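Local coordinates for NreA protein (Staphylococcus carnosus subsp. carnosus TM300, PDB 4IUH), which acts as a cytosolic nitrate receptor in the staphylococcal nitrate regulation system, probably binding nitrate in its GAF domain, at residues Glu31-Glu36 with Phe150-Leu156; Ser52-Trp57 with Ile71-Pro75; Thr86-Lys90 with Thr160-Asn164. All blocks are in the same frame, centred on the assembly; numbering follows the deposited sequence.

Interaction 1 of 3, residues Glu31-Glu36 with Phe150-Leu156; sequences EIRETE and FRINQRL
Arg-155 reaches from the C-terminal tail to the last turns of helix 25-36 and joins Glu-31 and Glu-36 in a salt-bridge network where helix and tail pack on the GAF domain's antiparallel sheet. The side chain runs extended from CG to NE, which carries the guanidinium to two carboxylates nearly a turn and a half apart on the helix. Arg-155 crosses Glu-31 at about a right angle and holds it side-on. NE gives an almost straight bond (170°) to the syn lone pair of OE1 at 3.1 Å, while NH2 meets OE2 at 2.9 Å, tilted somewhat from the guanidinium plane. Glu-36 comes from the opposite direction and is held end-on, with both NH1 and NH2 converging on its OE2. Its carboxylate is turned 71° from the guanidinium, and OE2 receives NH1 from above its own plane but NH2 on its anti lone pair. Arginine suits the place because its flat guanidinium has N-H groups along two edges, enough for two carboxylates at once; the glutamates are long enough to reach it from the helix.

Beneath the charges lies an apolar layer. Ile-32 sets CG2 against Phe-150 CZ at 3.9 Å and CD1 against Leu-156 CD1 at 3.8 Å; its branched chain can therefore serve two partners at once. Glu-36, bent at chi2 (-64°), brings CD to the edge of the Phe-150 ring, 3.5 Å from CE1. Leu-135 of strand 128-138 meets both Ile-32 and Phe-150, and Leu-123 of strand 115-125 meets Leu-156. A water completes the join, donating to Glu-31 OE1 at 2.6 Å and to the backbone oxygen Arg-155 O at 2.7 Å.

Interaction 2 of 3, residues Ser52-Trp57 with Ile71-Pro75; sequences SAVIKW and IVLRP
This is a short antiparallel pairing, a single beta bridge between Ile-55 and Leu-73, in which the loop leading to helix 78-86 runs beside strand 54-61 at the margin of the GAF sheet. Ile-55 and Leu-73 form a hydrogen-bonded pair: Ile-55 N donates to Leu-73 O at 2.9 Å, and Leu-73 N returns a bond to Ile-55 O at 3.0 Å. Beyond this pair, water bridges the backbones, accepting from Trp-57 N and donating to Ile-71 O, and so takes the place of a direct bond where the two chains stand farther apart.

The side chains divide between two faces. On one, Val-54 and Val-72 meet obliquely, Val-54 CB lying 3.8 Å from Val-72 CG1. Val-72 holds CG1 opposite its own N (chi1 -173°), which turns that methyl to Val-54 and leaves CG2 for Lys-56; a beta-branched valine suits such an extended backbone. Lys-56 lies alongside and points the same way, its methylene CE at 3.8 Å from Val-72 CG2, while its ammonium group goes on to a salt bridge with Glu-47. A long lysine suits this partly exposed place because its aliphatic part can cover a valine and still deliver the charge to a neighbouring strand. On the other face Ile-55 and Leu-73 touch through their CB atoms, and Ile-71 brings CG2 to the edge of the indole, 4.0 Å from Trp-57 CD1. At the far end Pro-75 sets CD 3.5 Å from Ala-53 O.

The face of Ile-55, Trp-57 and Leu-73 is covered by helix 78-86, where Ala-80 touches all three. Strand 40-47 flanks strand 54-61, bonding to Val-54 and Lys-56, and Ile-109 of helix 108-112 closes over Trp-57 and Ile-71.

Interaction 3 of 3, residues Thr86-Lys90 with Thr160-Asn164; sequences TGSRK and TDEIN
Arg-89 and Glu-162 carry the charged part of this contact, which fastens the loop between helix 78-86 and strand 90-92 of the GAF domain to the C-terminal tail. The two side chains cross at about a right angle, yet the arginine grips the carboxylate side-on, one nitrogen to each oxygen. NE meets OE1 at 2.5 Å, and NH2 meets OE2 at 3.1 Å. Both oxygens lie in the guanidinium plane, but the carboxylate is turned 47° from it: OE1 is approached on its syn side, OE2 from above. Glu-162 gets there by a bend at chi2 (-82°), which folds its carboxylate back toward the arginine. A longer salt bridge joins NH2 to Asp-161 OD1 at 3.5 Å, and that aspartate is held chiefly by Ile-152 N and by Arg-151.

Backbone groups supply a second kind of bond. Arg-89 N makes a weak hydrogen bond to Glu-162 OE1 at 3.3 Å. Within each segment a side chain fixes the turn: Thr-86 OG1 accepts from Ser-88 N in an ST turn, and Asp-161 OD2 accepts from Ile-163 N in an Asx turn. Threonine and aspartate suit these places because their short side chains put an acceptor beside the backbone. Within the ST turn, Gly-87 is the first residue to leave the helix, with positive phi, a conformation glycine adopts easily.

Van der Waals contact is slight: Ile-163 CD1 lies 3.5 Å from Arg-89 NH2, and Glu-162 CB 3.1 Å from Gly-87 O. The Glu-162 side chain also touches Pro-122 and Trp-124 of strand 115-125.

NH1 donates to the backbone oxygens of Thr-148 and Phe-150. Bonds from NE, NH1 and NH2 to differently placed acceptors fix the guanidinium's rotation, and its positive charge probably offsets part of the two acids' negative charge.

From the N terminus, helix 25-36 supplies the first half of interaction 1, whose partner arrives only 114 residues later in the tail. Interaction 2 opens and closes within that long loop, a local closure of 14 residues linking strand 54-61 to the approach to helix 78-86. Interaction 3 then starts at the end of this helix and closes beyond 150-156, so its segments alternate with those of interaction 1 and the two cross. They also touch, Asn-153 packing on Thr-160 and Arg-151 on Ile-163. Together they bind the tail to the N-terminal helix and to the loop before strand 90-92, whereas interaction 2 lies across the chain's centre from interaction 1.

Interaction 1 of 3, residues Glu31-Glu36 with Phe150-Leu156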
loop_
_atom_site.group_PDB
_atom_site.type_symbol
_atom_site.label_atom_id
_atom_site.label_comp_id
_atom_site.label_asym_id
_atom_site.label_seq_id
_atom_site.Cartn_x
_atom_site.Cartn_y
_atom_site.Cartn_z
ATOM N N GLU A 31 -3.369 12.882 -5.765
ATOM C CA GLU A 31 -4.189 12.793 -6.970
ATOM C C GLU A 31 -4.889 11.439 -7.057
ATOM O O GLU A 31 -6.102 11.369 -7.247
ATOM C CB GLU A 31 -3.342 13.030 -8.225
ATOM C CG GLU A 31 -4.131 13.004 -9.531
ATOM C CD GLU A 31 -4.322 11.600 -10.093
ATOM O OE1 GLU A 31 -3.352 10.807 -10.077
ATOM O OE2 GLU A 31 -5.446 11.291 -10.549
ATOM N N ILE A 32 -4.114 10.367 -6.917
ATOM C CA ILE A 32 -4.658 9.014 -6.986
ATOM C C ILE A 32 -5.786 8.805 -5.975
ATOM O O ILE A 32 -6.872 8.353 -6.335
ATOM C CB ILE A 32 -3.557 7.949 -6.787
ATOM C CG1 ILE A 32 -2.582 7.970 -7.966
ATOM C CG2 ILE A 32 -4.173 6.570 -6.630
ATOM C CD1 ILE A 32 -1.242 7.309 -7.677
ATOM N N ARG A 33 -5.535 9.167 -4.721
ATOM C CA ARG A 33 -6.516 8.960 -3.662
ATOM C C ARG A 33 -7.801 9.747 -3.902
ATOM O O ARG A 33 -8.898 9.198 -3.806
ATOM C CB ARG A 33 -5.930 9.319 -2.296
ATOM C CG ARG A 33 -6.816 8.915 -1.132
ATOM C CD ARG A 33 -6.337 9.515 0.174
ATOM N NE ARG A 33 -6.400 10.972 0.161
ATOM C CZ ARG A 33 -7.503 11.674 0.407
ATOM N NH1 ARG A 33 -8.643 11.055 0.683
ATOM N NH2 ARG A 33 -7.470 12.997 0.375
ATOM N N GLU A 34 -7.655 11.032 -4.210
ATOM C CA GLU A 34 -8.800 11.914 -4.422
ATOM C C GLU A 34 -9.643 11.470 -5.611
ATOM O O GLU A 34 -10.862 11.338 -5.509
ATOM C CB GLU A 34 -8.330 13.353 -4.654
ATOM C CG GLU A 34 -7.649 14.016 -3.463
ATOM C CD GLU A 34 -6.957 15.326 -3.840
ATOM O OE1 GLU A 34 -6.922 15.672 -5.044
ATOM O OE2 GLU A 34 -6.447 16.013 -2.926
ATOM N N THR A 35 -8.979 11.244 -6.740
ATOM C CA THR A 35 -9.664 10.936 -7.987
ATOM C C THR A 35 -10.290 9.544 -7.996
ATOM O O THR A 35 -11.336 9.341 -8.606
ATOM C CB THR A 35 -8.722 11.079 -9.199
ATOM O OG1 THR A 35 -7.578 10.243 -9.003
ATOM C CG2 THR A 35 -8.259 12.525 -9.361
ATOM N N GLU A 36 -9.660 8.582 -7.327
ATOM C CA GLU A 36 -10.208 7.224 -7.299
ATOM C C GLU A 36 -11.207 7.041 -6.157
ATOM O O GLU A 36 -11.817 5.985 -6.022
ATOM C CB GLU A 36 -9.093 6.179 -7.223
ATOM C CG GLU A 36 -8.073 6.274 -8.358
ATOM C CD GLU A 36 -8.675 5.988 -9.723
ATOM O OE1 GLU A 36 -9.506 5.057 -9.819
ATOM O OE2 GLU A 36 -8.326 6.694 -10.700
ATOM N N PHE A 150 -7.040 -1.877 -11.244
ATOM C CA PHE A 150 -6.413 -0.551 -11.234
ATOM C C PHE A 150 -4.959 -0.562 -11.728
ATOM O O PHE A 150 -4.186 -1.450 -11.370
ATOM C CB PHE A 150 -6.493 0.037 -9.817
ATOM C CG PHE A 150 -5.828 1.377 -9.673
ATOM C CD1 PHE A 150 -6.514 2.540 -9.984
ATOM C CD2 PHE A 150 -4.524 1.473 -9.226
ATOM C CE1 PHE A 150 -5.906 3.774 -9.860
ATOM C CE2 PHE A 150 -3.908 2.700 -9.102
ATOM C CZ PHE A 150 -4.604 3.855 -9.417
ATOM N N ARG A 151 -4.598 0.433 -12.539
ATOM C CA ARG A 151 -3.258 0.511 -13.122
ATOM C C ARG A 151 -2.379 1.599 -12.506
ATOM O O ARG A 151 -2.804 2.743 -12.344
ATOM C CB ARG A 151 -3.326 0.734 -14.636
ATOM C CG ARG A 151 -4.111 -0.311 -15.405
ATOM C CD ARG A 151 -3.574 -1.709 -15.158
ATOM N NE ARG A 151 -2.121 -1.797 -15.295
ATOM C CZ ARG A 151 -1.476 -1.896 -16.458
ATOM N NH1 ARG A 151 -2.150 -1.912 -17.603
ATOM N NH2 ARG A 151 -0.150 -1.971 -16.476
ATOM N N ILE A 152 -1.139 1.230 -12.195
ATOM C CA ILE A 152 -0.143 2.167 -11.695
ATOM C C ILE A 152 0.429 3.005 -12.829
ATOM O O ILE A 152 0.488 4.231 -12.739
ATOM C CB ILE A 152 1.043 1.422 -11.050
ATOM C CG1 ILE A 152 0.591 0.665 -9.811
ATOM C CG2 ILE A 152 2.143 2.395 -10.672
ATOM C CD1 ILE A 152 0.158 1.564 -8.715
ATOM N N ASN A 153 0.841 2.314 -13.891
ATOM C CA ASN A 153 1.632 2.879 -14.985
ATOM C C ASN A 153 1.227 4.274 -15.456
ATOM O O ASN A 153 0.046 4.560 -15.656
ATOM C CB ASN A 153 1.648 1.912 -16.171
ATOM C CG ASN A 153 1.955 0.480 -15.758
ATOM O OD1 ASN A 153 1.648 0.061 -14.639
ATOM N ND2 ASN A 153 2.559 -0.278 -16.667
ATOM N N GLN A 154 2.236 5.127 -15.618
ATOM C CA GLN A 154 2.065 6.515 -16.034
ATOM C C GLN A 154 1.127 7.283 -15.106
ATOM O O GLN A 154 0.251 8.011 -15.562
ATOM C CB GLN A 154 1.588 6.596 -17.490
ATOM N N ARG A 155 1.316 7.116 -13.803
ATOM C CA ARG A 155 0.506 7.838 -12.832
ATOM C C ARG A 155 1.241 7.992 -11.506
ATOM O O ARG A 155 0.788 8.700 -10.604
ATOM C CB ARG A 155 -0.839 7.138 -12.625
ATOM C CG ARG A 155 -1.959 8.090 -12.247
ATOM C CD ARG A 155 -3.296 7.402 -12.234
ATOM N NE ARG A 155 -4.281 8.191 -11.504
ATOM C CZ ARG A 155 -5.530 7.797 -11.275
ATOM N NH1 ARG A 155 -5.952 6.625 -11.729
ATOM N NH2 ARG A 155 -6.357 8.576 -10.597
ATOM N N LEU A 156 2.389 7.334 -11.402
ATOM C CA LEU A 156 3.197 7.392 -10.195
ATOM C C LEU A 156 4.673 7.311 -10.569
ATOM O O LEU A 156 5.390 6.413 -10.126
ATOM C CB LEU A 156 2.814 6.246 -9.247
ATOM C CG LEU A 156 3.224 6.415 -7.787
ATOM C CD1 LEU A 156 2.497 7.594 -7.168
ATOM C CD2 LEU A 156 2.961 5.145 -7.003
HETATM O O HOH W 1 -0.799 10.891 -10.557
#

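Interaction 2 of 3, residues Ser52-Trp57 with Ile71-Pro75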
loop_
_atom_site.group_PDB
_atom_site.type_symbol
_atom_site.label_atom_id
_atom_site.label_comp_id
_atom_site.label_asym_id
_atom_site.label_seq_id
_atom_site.Cartn_x
_atom_site.Cartn_y
_atom_site.Cartn_z
ATOM N N SER A 52 20.285 -4.309 7.463
ATOM C CA SER A 52 19.809 -4.611 6.122
ATOM C C SER A 52 18.870 -3.511 5.657
ATOM O O SER A 52 18.606 -2.558 6.390
ATOM C CB SER A 52 19.055 -5.937 6.122
ATOM O OG SER A 52 17.877 -5.841 6.908
ATOM N N ALA A 53 18.359 -3.647 4.441
ATOM C CA ALA A 53 17.347 -2.725 3.950
ATOM C C ALA A 53 16.050 -2.925 4.730
ATOM O O ALA A 53 15.745 -4.033 5.167
ATOM C CB ALA A 53 17.115 -2.930 2.464
ATOM N N VAL A 54 15.302 -1.845 4.922
ATOM C CA VAL A 54 13.991 -1.932 5.553
ATOM C C VAL A 54 12.943 -1.259 4.682
ATOM O O VAL A 54 13.274 -0.496 3.773
ATOM C CB VAL A 54 13.967 -1.259 6.938
ATOM C CG1 VAL A 54 14.864 -2.004 7.912
ATOM C CG2 VAL A 54 14.369 0.214 6.827
ATOM N N ILE A 55 11.679 -1.540 4.971
ATOM C CA ILE A 55 10.575 -0.894 4.282
ATOM C C ILE A 55 9.845 0.050 5.223
ATOM O O ILE A 55 9.537 -0.299 6.365
ATOM C CB ILE A 55 9.570 -1.924 3.736
ATOM C CG1 ILE A 55 10.262 -2.857 2.741
ATOM C CG2 ILE A 55 8.373 -1.218 3.097
ATOM C CD1 ILE A 55 10.596 -2.205 1.410
ATOM N N LYS A 56 9.586 1.259 4.745
ATOM C CA LYS A 56 8.824 2.224 5.513
ATOM C C LYS A 56 7.717 2.791 4.641
ATOM O O LYS A 56 7.853 2.877 3.415
ATOM C CB LYS A 56 9.729 3.353 6.011
ATOM C CG LYS A 56 10.705 2.958 7.112
ATOM C CD LYS A 56 11.503 4.162 7.590
ATOM C CE LYS A 56 12.495 3.772 8.682
ATOM N NZ LYS A 56 13.378 4.910 9.103
ATOM N N TRP A 57 6.611 3.161 5.270
ATOM C CA TRP A 57 5.580 3.906 4.571
ATOM C C TRP A 57 6.039 5.366 4.467
ATOM O O TRP A 57 5.783 6.186 5.350
ATOM C CB TRP A 57 4.232 3.764 5.281
ATOM C CG TRP A 57 3.726 2.341 5.295
ATOM C CD1 TRP A 57 3.807 1.446 6.327
ATOM C CD2 TRP A 57 3.086 1.653 4.218
ATOM N NE1 TRP A 57 3.242 0.242 5.961
ATOM C CE2 TRP A 57 2.787 0.348 4.670
ATOM C CE3 TRP A 57 2.711 2.021 2.918
ATOM C CZ2 TRP A 57 2.143 -0.593 3.861
ATOM C CZ3 TRP A 57 2.072 1.085 2.119
ATOM C CH2 TRP A 57 1.800 -0.207 2.593
ATOM N N ILE A 71 6.282 2.763 11.649
ATOM C CA ILE A 71 6.341 1.402 11.138
ATOM C C ILE A 71 7.637 1.156 10.372
ATOM O O ILE A 71 7.964 1.872 9.425
ATOM C CB ILE A 71 5.128 1.085 10.246
ATOM C CG1 ILE A 71 3.839 1.182 11.066
ATOM C CG2 ILE A 71 5.262 -0.295 9.622
ATOM C CD1 ILE A 71 2.578 1.014 10.240
ATOM N N VAL A 72 8.386 0.155 10.814
ATOM C CA VAL A 72 9.596 -0.267 10.120
ATOM C C VAL A 72 9.536 -1.773 9.910
ATOM O O VAL A 72 9.538 -2.552 10.865
ATOM C CB VAL A 72 10.874 0.078 10.902
ATOM C CG1 VAL A 72 12.099 -0.239 10.059
ATOM C CG2 VAL A 72 10.871 1.539 11.311
ATOM N N LEU A 73 9.469 -2.174 8.650
ATOM C CA LEU A 73 9.327 -3.575 8.310
ATOM C C LEU A 73 10.655 -4.168 7.872
ATOM O O LEU A 73 11.346 -3.614 7.014
ATOM C CB LEU A 73 8.292 -3.738 7.195
ATOM C CG LEU A 73 6.910 -3.141 7.477
ATOM C CD1 LEU A 73 6.054 -3.186 6.239
ATOM C CD2 LEU A 73 6.225 -3.887 8.613
ATOM N N ARG A 74 11.012 -5.298 8.470
ATOM C CA ARG A 74 12.124 -6.088 7.975
ATOM C C ARG A 74 11.705 -6.665 6.615
ATOM O O ARG A 74 10.518 -6.702 6.298
ATOM C CB ARG A 74 12.478 -7.192 8.983
ATOM C CG ARG A 74 13.311 -6.718 10.183
ATOM C CD ARG A 74 13.489 -7.831 11.223
ATOM N NE ARG A 74 14.657 -7.622 12.084
ATOM C CZ ARG A 74 15.228 -8.571 12.829
ATOM N NH1 ARG A 74 14.744 -9.809 12.822
ATOM N NH2 ARG A 74 16.287 -8.291 13.579
ATOM N N PRO A 75 12.682 -7.094 5.799
ATOM C CA PRO A 75 12.376 -7.691 4.495
ATOM C C PRO A 75 11.314 -8.793 4.565
ATOM O O PRO A 75 11.421 -9.715 5.367
ATOM C CB PRO A 75 13.719 -8.291 4.073
ATOM C CG PRO A 75 14.726 -7.420 4.719
ATOM C CD PRO A 75 14.136 -7.011 6.037
HETATM O O HOH W 2 6.799 3.717 8.104
#

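Interaction 3 of 3, residues Thr86-Lys90 with Thr160-Asn164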
loop_
_atom_site.group_PDB
_atom_site.type_symbol
_atom_site.label_atom_id
_atom_site.label_comp_id
_atom_site.label_asym_id
_atom_site.label_seq_id
_atom_site.Cartn_x
_atom_site.Cartn_y
_atom_site.Cartn_z
ATOM N N THR A 86 5.365 -11.603 -3.348
ATOM C CA THR A 86 4.584 -12.283 -4.373
ATOM C C THR A 86 4.652 -11.552 -5.704
ATOM O O THR A 86 4.462 -12.156 -6.761
ATOM C CB THR A 86 3.114 -12.376 -3.969
ATOM O OG1 THR A 86 2.584 -11.052 -3.814
ATOM C CG2 THR A 86 2.970 -13.140 -2.660
ATOM N N GLY A 87 4.911 -10.249 -5.649
ATOM C CA GLY A 87 4.909 -9.424 -6.843
ATOM C C GLY A 87 3.525 -9.249 -7.453
ATOM O O GLY A 87 3.394 -8.721 -8.554
ATOM N N SER A 88 2.491 -9.693 -6.741
ATOM C CA SER A 88 1.114 -9.545 -7.211
ATOM C C SER A 88 0.254 -8.793 -6.195
ATOM O O SER A 88 0.568 -8.759 -5.007
ATOM C CB SER A 88 0.501 -10.909 -7.512
ATOM O OG SER A 88 0.451 -11.706 -6.345
ATOM N N ARG A 89 -0.832 -8.187 -6.663
ATOM C CA ARG A 89 -1.630 -7.328 -5.792
ATOM C C ARG A 89 -2.428 -8.133 -4.777
ATOM O O ARG A 89 -2.695 -9.309 -4.999
ATOM C CB ARG A 89 -2.543 -6.398 -6.605
ATOM C CG ARG A 89 -3.635 -7.091 -7.406
ATOM C CD ARG A 89 -4.279 -6.100 -8.366
ATOM N NE ARG A 89 -3.278 -5.501 -9.246
ATOM C CZ ARG A 89 -3.466 -4.407 -9.979
ATOM N NH1 ARG A 89 -4.630 -3.769 -9.957
ATOM N NH2 ARG A 89 -2.479 -3.952 -10.737
ATOM N N LYS A 90 -2.776 -7.505 -3.657
ATOM C CA LYS A 90 -3.669 -8.123 -2.679
ATOM C C LYS A 90 -4.919 -7.278 -2.495
ATOM O O LYS A 90 -4.837 -6.073 -2.256
ATOM C CB LYS A 90 -2.983 -8.324 -1.325
ATOM C CG LYS A 90 -3.890 -9.034 -0.307
ATOM C CD LYS A 90 -3.228 -9.191 1.064
ATOM C CE LYS A 90 -4.078 -10.050 2.006
ATOM N NZ LYS A 90 -4.378 -11.395 1.421
ATOM N N THR A 160 5.686 0.906 -12.231
ATOM C CA THR A 160 4.627 0.206 -12.939
ATOM C C THR A 160 4.083 -0.869 -12.007
ATOM O O THR A 160 4.611 -1.070 -10.902
ATOM C CB THR A 160 5.124 -0.441 -14.254
ATOM O OG1 THR A 160 6.105 -1.442 -13.963
ATOM C CG2 THR A 160 5.735 0.603 -15.185
ATOM N N ASP A 161 3.026 -1.552 -12.433
ATOM C CA ASP A 161 2.501 -2.644 -11.624
ATOM C C ASP A 161 2.875 -3.998 -12.219
ATOM O O ASP A 161 3.722 -4.076 -13.111
ATOM C CB ASP A 161 0.994 -2.505 -11.380
ATOM C CG ASP A 161 0.195 -2.345 -12.660
ATOM O OD1 ASP A 161 -0.758 -1.537 -12.664
ATOM O OD2 ASP A 161 0.501 -3.031 -13.656
ATOM N N GLU A 162 2.246 -5.056 -11.721
ATOM C CA GLU A 162 2.606 -6.418 -12.101
ATOM C C GLU A 162 2.087 -6.797 -13.486
ATOM O O GLU A 162 2.575 -7.739 -14.111
ATOM C CB GLU A 162 2.094 -7.418 -11.056
ATOM C CG GLU A 162 0.585 -7.644 -11.058
ATOM C CD GLU A 162 -0.193 -6.583 -10.291
ATOM O OE1 GLU A 162 -1.249 -6.928 -9.715
ATOM O OE2 GLU A 162 0.233 -5.406 -10.263
ATOM N N ILE A 163 1.096 -6.058 -13.965
ATOM C CA ILE A 163 0.478 -6.362 -15.247
ATOM C C ILE A 163 1.448 -6.123 -16.410
ATOM O O ILE A 163 2.052 -5.051 -16.509
ATOM C CB ILE A 163 -0.835 -5.575 -15.404
ATOM C CG1 ILE A 163 -1.775 -5.949 -14.251
ATOM C CG2 ILE A 163 -1.475 -5.859 -16.755
ATOM C CD1 ILE A 163 -2.903 -4.985 -14.005
ATOM N N ASN A 164 1.591 -7.150 -17.255
ATOM C CA ASN A 164 2.553 -7.220 -18.372
ATOM C C ASN A 164 3.967 -7.672 -17.989
ATOM O O ASN A 164 4.900 -7.541 -18.785
ATOM C CB ASN A 164 2.620 -5.925 -19.194
ATOM C CG ASN A 164 1.276 -5.513 -19.747
ATOM O OD1 ASN A 164 0.529 -4.771 -19.107
ATOM N ND2 ASN A 164 0.963 -5.979 -20.948
#